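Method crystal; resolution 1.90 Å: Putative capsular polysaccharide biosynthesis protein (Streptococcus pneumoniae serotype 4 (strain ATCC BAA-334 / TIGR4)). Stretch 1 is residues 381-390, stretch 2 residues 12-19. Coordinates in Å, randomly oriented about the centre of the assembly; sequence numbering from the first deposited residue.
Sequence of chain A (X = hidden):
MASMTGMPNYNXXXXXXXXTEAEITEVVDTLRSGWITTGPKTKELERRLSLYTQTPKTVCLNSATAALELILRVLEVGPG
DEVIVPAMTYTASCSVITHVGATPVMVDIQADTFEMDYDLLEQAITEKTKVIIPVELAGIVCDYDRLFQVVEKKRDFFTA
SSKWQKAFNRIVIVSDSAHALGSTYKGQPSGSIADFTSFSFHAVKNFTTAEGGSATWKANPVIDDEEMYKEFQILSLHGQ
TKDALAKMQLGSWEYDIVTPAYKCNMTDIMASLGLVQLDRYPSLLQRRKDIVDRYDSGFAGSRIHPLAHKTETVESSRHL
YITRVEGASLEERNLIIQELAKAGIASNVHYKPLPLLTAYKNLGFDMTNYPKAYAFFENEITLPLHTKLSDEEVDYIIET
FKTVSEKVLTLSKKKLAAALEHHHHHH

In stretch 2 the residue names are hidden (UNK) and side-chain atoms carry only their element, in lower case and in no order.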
# COMPACT_ATOMS: atom_id res chain seq x y z
N ILE A 381 -28.93 -12.48 -4.32
CA ILE A 381 -29.06 -11.07 -4.00
C ILE A 381 -28.62 -10.81 -2.57
O ILE A 381 -29.08 -11.46 -1.62
CB ILE A 381 -30.50 -10.56 -4.22
CG1 ILE A 381 -30.87 -10.63 -5.73
CG2 ILE A 381 -30.65 -9.12 -3.78
CD1 ILE A 381 -32.34 -10.44 -6.02
N THR A 382 -27.75 -9.82 -2.41
CA THR A 382 -27.33 -9.43 -1.11
C THR A 382 -28.12 -8.21 -0.67
O THR A 382 -28.11 -7.18 -1.35
CB THR A 382 -25.83 -9.12 -1.07
OG1 THR A 382 -25.13 -10.12 -1.79
CG2 THR A 382 -25.30 -9.11 0.34
N LEU A 383 -28.78 -8.33 0.47
CA LEU A 383 -29.50 -7.22 1.09
C LEU A 383 -28.61 -6.50 2.06
O LEU A 383 -27.67 -7.11 2.56
CB LEU A 383 -30.72 -7.72 1.87
CG LEU A 383 -31.71 -8.60 1.09
CD1 LEU A 383 -32.84 -9.02 2.01
CD2 LEU A 383 -32.24 -7.88 -0.13
N PRO A 384 -28.91 -5.21 2.34
CA PRO A 384 -28.11 -4.42 3.23
C PRO A 384 -28.02 -5.05 4.64
O PRO A 384 -29.02 -5.59 5.14
CB PRO A 384 -28.88 -3.10 3.30
CG PRO A 384 -29.51 -2.98 1.98
CD PRO A 384 -29.99 -4.40 1.75
N LEU A 385 -26.82 -5.07 5.19
CA LEU A 385 -26.58 -5.55 6.57
C LEU A 385 -25.45 -4.72 7.16
O LEU A 385 -24.27 -4.95 6.89
CB LEU A 385 -26.22 -7.03 6.60
CG LEU A 385 -26.02 -7.68 7.98
CD1 LEU A 385 -27.22 -7.50 8.88
CD2 LEU A 385 -25.69 -9.16 7.84
N HIS A 386 -25.84 -3.73 7.96
CA HIS A 386 -24.93 -2.84 8.61
C HIS A 386 -25.67 -2.20 9.78
O HIS A 386 -26.91 -2.29 9.88
CB HIS A 386 -24.46 -1.76 7.62
CG HIS A 386 -25.58 -1.01 6.96
ND1 HIS A 386 -26.23 0.06 7.55
CD2 HIS A 386 -26.17 -1.17 5.75
CE1 HIS A 386 -27.14 0.53 6.72
NE2 HIS A 386 -27.14 -0.21 5.63
N THR A 387 -24.90 -1.49 10.60
CA THR A 387 -25.41 -1.06 11.92
C THR A 387 -26.11 0.29 11.91
O THR A 387 -26.49 0.77 12.96
CB THR A 387 -24.26 -1.06 12.92
OG1 THR A 387 -23.12 -0.42 12.33
CG2 THR A 387 -23.90 -2.50 13.25
N LYS A 388 -26.22 0.93 10.75
CA LYS A 388 -27.05 2.10 10.57
C LYS A 388 -28.49 1.78 10.14
O LYS A 388 -29.33 2.67 10.10
CB LYS A 388 -26.40 3.07 9.57
CG LYS A 388 -24.93 3.42 9.85
CD LYS A 388 -24.76 4.27 11.10
CE LYS A 388 -25.14 5.72 10.88
NZ LYS A 388 -24.76 6.50 12.09
N LEU A 389 -28.78 0.51 9.84
CA LEU A 389 -30.16 0.09 9.54
C LEU A 389 -31.07 0.19 10.77
O LEU A 389 -30.75 -0.35 11.83
CB LEU A 389 -30.20 -1.37 9.08
CG LEU A 389 -29.67 -1.73 7.70
CD1 LEU A 389 -29.66 -3.24 7.54
CD2 LEU A 389 -30.51 -1.08 6.61
N SER A 390 -32.20 0.87 10.63
CA SER A 390 -33.25 0.82 11.64
C SER A 390 -34.08 -0.47 11.48
O SER A 390 -34.17 -1.04 10.39
CB SER A 390 -34.17 2.03 11.50
OG SER A 390 -34.90 1.95 10.28
N UNK A 12 -32.26 3.58 1.29
CA UNK A 12 -31.46 2.73 2.26
C UNK A 12 -30.16 2.36 1.59
O UNK A 12 -30.18 1.66 0.56
c UNK A 12 -31.36 0.59 3.64
c UNK A 12 -33.55 1.83 3.36
c UNK A 12 -34.59 0.72 3.39
c UNK A 12 -32.22 1.45 2.69
N UNK A 13 -29.02 2.78 2.17
CA UNK A 13 -27.76 2.45 1.54
C UNK A 13 -27.32 1.01 1.84
O UNK A 13 -27.69 0.45 2.85
c UNK A 13 -26.77 3.47 2.15
c UNK A 13 -27.33 3.69 3.50
c UNK A 13 -28.83 3.64 3.34
N UNK A 14 -26.45 0.47 1.01
CA UNK A 14 -25.93 -0.86 1.22
C UNK A 14 -24.91 -1.05 2.37
O UNK A 14 -24.94 -2.07 3.05
c UNK A 14 -25.04 -2.85 0.04
c UNK A 14 -26.07 -3.79 -0.06
c UNK A 14 -23.47 -4.61 0.40
c UNK A 14 -25.79 -5.13 0.05
c UNK A 14 -24.50 -5.54 0.30
c UNK A 14 -23.75 -3.27 0.27
c UNK A 14 -25.34 -1.41 -0.06
N UNK A 15 -23.98 -0.11 2.54
CA UNK A 15 -22.88 -0.28 3.48
C UNK A 15 -22.21 1.06 3.91
O UNK A 15 -21.05 1.25 3.65
c UNK A 15 -21.83 -1.21 2.87
o UNK A 15 -21.39 -0.72 1.61
N UNK A 16 -22.98 1.97 4.53
CA UNK A 16 -22.40 3.23 5.01
C UNK A 16 -21.55 2.95 6.21
O UNK A 16 -21.80 1.96 6.89
c UNK A 16 -24.62 3.02 5.87
c UNK A 16 -23.63 4.06 5.41
c UNK A 16 -24.36 1.79 5.00
N UNK A 17 -20.56 3.81 6.48
CA UNK A 17 -19.70 3.60 7.62
C UNK A 17 -20.40 3.98 8.92
O UNK A 17 -21.25 4.87 8.94
c UNK A 17 -20.25 5.08 5.79
c UNK A 17 -18.52 4.54 7.31
c UNK A 17 -19.16 5.70 6.65
N UNK A 18 -20.04 3.29 10.01
CA UNK A 18 -20.56 3.58 11.33
C UNK A 18 -19.42 4.16 12.17
O UNK A 18 -18.66 3.42 12.79
c UNK A 18 -21.12 2.30 11.98
c UNK A 18 -21.95 2.58 13.25
o UNK A 18 -22.83 1.75 13.56
o UNK A 18 -21.70 3.62 13.93
N UNK A 19 -19.27 5.47 12.10
CA UNK A 19 -18.20 6.19 12.79
C UNK A 19 -18.86 7.12 13.79
O UNK A 19 -19.78 7.84 13.43
c UNK A 19 -17.34 7.02 11.80
c UNK A 19 -15.92 5.01 10.98
c UNK A 19 -16.20 7.71 12.53
c UNK A 19 -16.84 6.17 10.62
O HOH W 1 -24.52 -4.61 3.75

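Position 12 carries four side-chain carbons, forked at the first, with one arm two carbons long; the one-carbon arm reaches Leu-389 and Pro-384. That topology is isoleucine, so the residue is Ile-12. Its CB points toward stretch 1, and its CG2 lies 3.5 Å from CD2 of Leu-389 and 4.4 Å from CG of Pro-384, a small apolar cluster.

Position 13 has three carbons that close a ring onto the backbone N; the ring makes little contact, while the carbonyl meets His-386. The closed ring defines Pro-13. Pro-13 O accepts a hydrogen bond from NE2 of His-386 at 2.9 Å, with an N-H...O angle of 141°, and lies at the edge of the imidazole, near its plane.

At position 14 one carbon leads to a ring of six carbons with no oxygen attached, and the ring touches Thr-382 and Pro-384, hence Phe-14. CA-to-CB points away from stretch 1, yet with chi1 at -169° (t) the ring comes back to it. CE1 comes within 3.4 Å of Thr-382 O, which sits at the ring edge; CZ is 3.7 Å from Thr-382 CG2, and CD1 is 4.1 Å from Pro-384 CG.

Position 15 shows one carbon and one oxygen, the side chain of Ser-15. CA-to-CB points away, and CB of Ser-15 stays 5.2 Å from CD2 of His-386.

Position 16 again has three carbons closed onto N, set against the His-386 ring and Lys-388: Pro-16. Its CD stands 3.4 Å from the centroid of the His-386 ring and only 4° off the ring normal, a CH-pi contact over the face. Its CG also lies 4.0 Å from CG of Lys-388.

The same closed three-carbon ring at position 17 points away, and the backbone O nears Lys-388. This is Pro-17; its O lies 4.1 Å from CG of Lys-388.

Position 18 has two carbons, the second bearing two oxygens, which approach Thr-387 and Lys-388. Two terminal oxygens make this Asp-18. OD2 accepts a hydrogen bond from OG1 of Thr-387 at 2.5 Å. NZ of Lys-388 is 4.6 Å from OD1, opposite charges near each other but beyond a salt bridge.

Position 19 has four carbons, forked at the first with one two-carbon arm, pointing away and out of contact: Ile-19.

The two stretches bury 533 Å², summed over both sides. Phe-14 has the largest covered area, its ring lying by Thr-382 and Pro-384; His-386 donates through NE2 to Pro-13 O at its edge and has Pro-16 over one face. A weak hydrogen bond from Lys-388 N to ND1 of His-386, 3.3 Å, engages the other ring nitrogen. Water 1 bridges the backbones, its O donating to Phe-14 O at 2.7 Å and accepting from Leu-385 N at 2.8 Å.

Stretch 2, residues 12-19: IPFSPPDI
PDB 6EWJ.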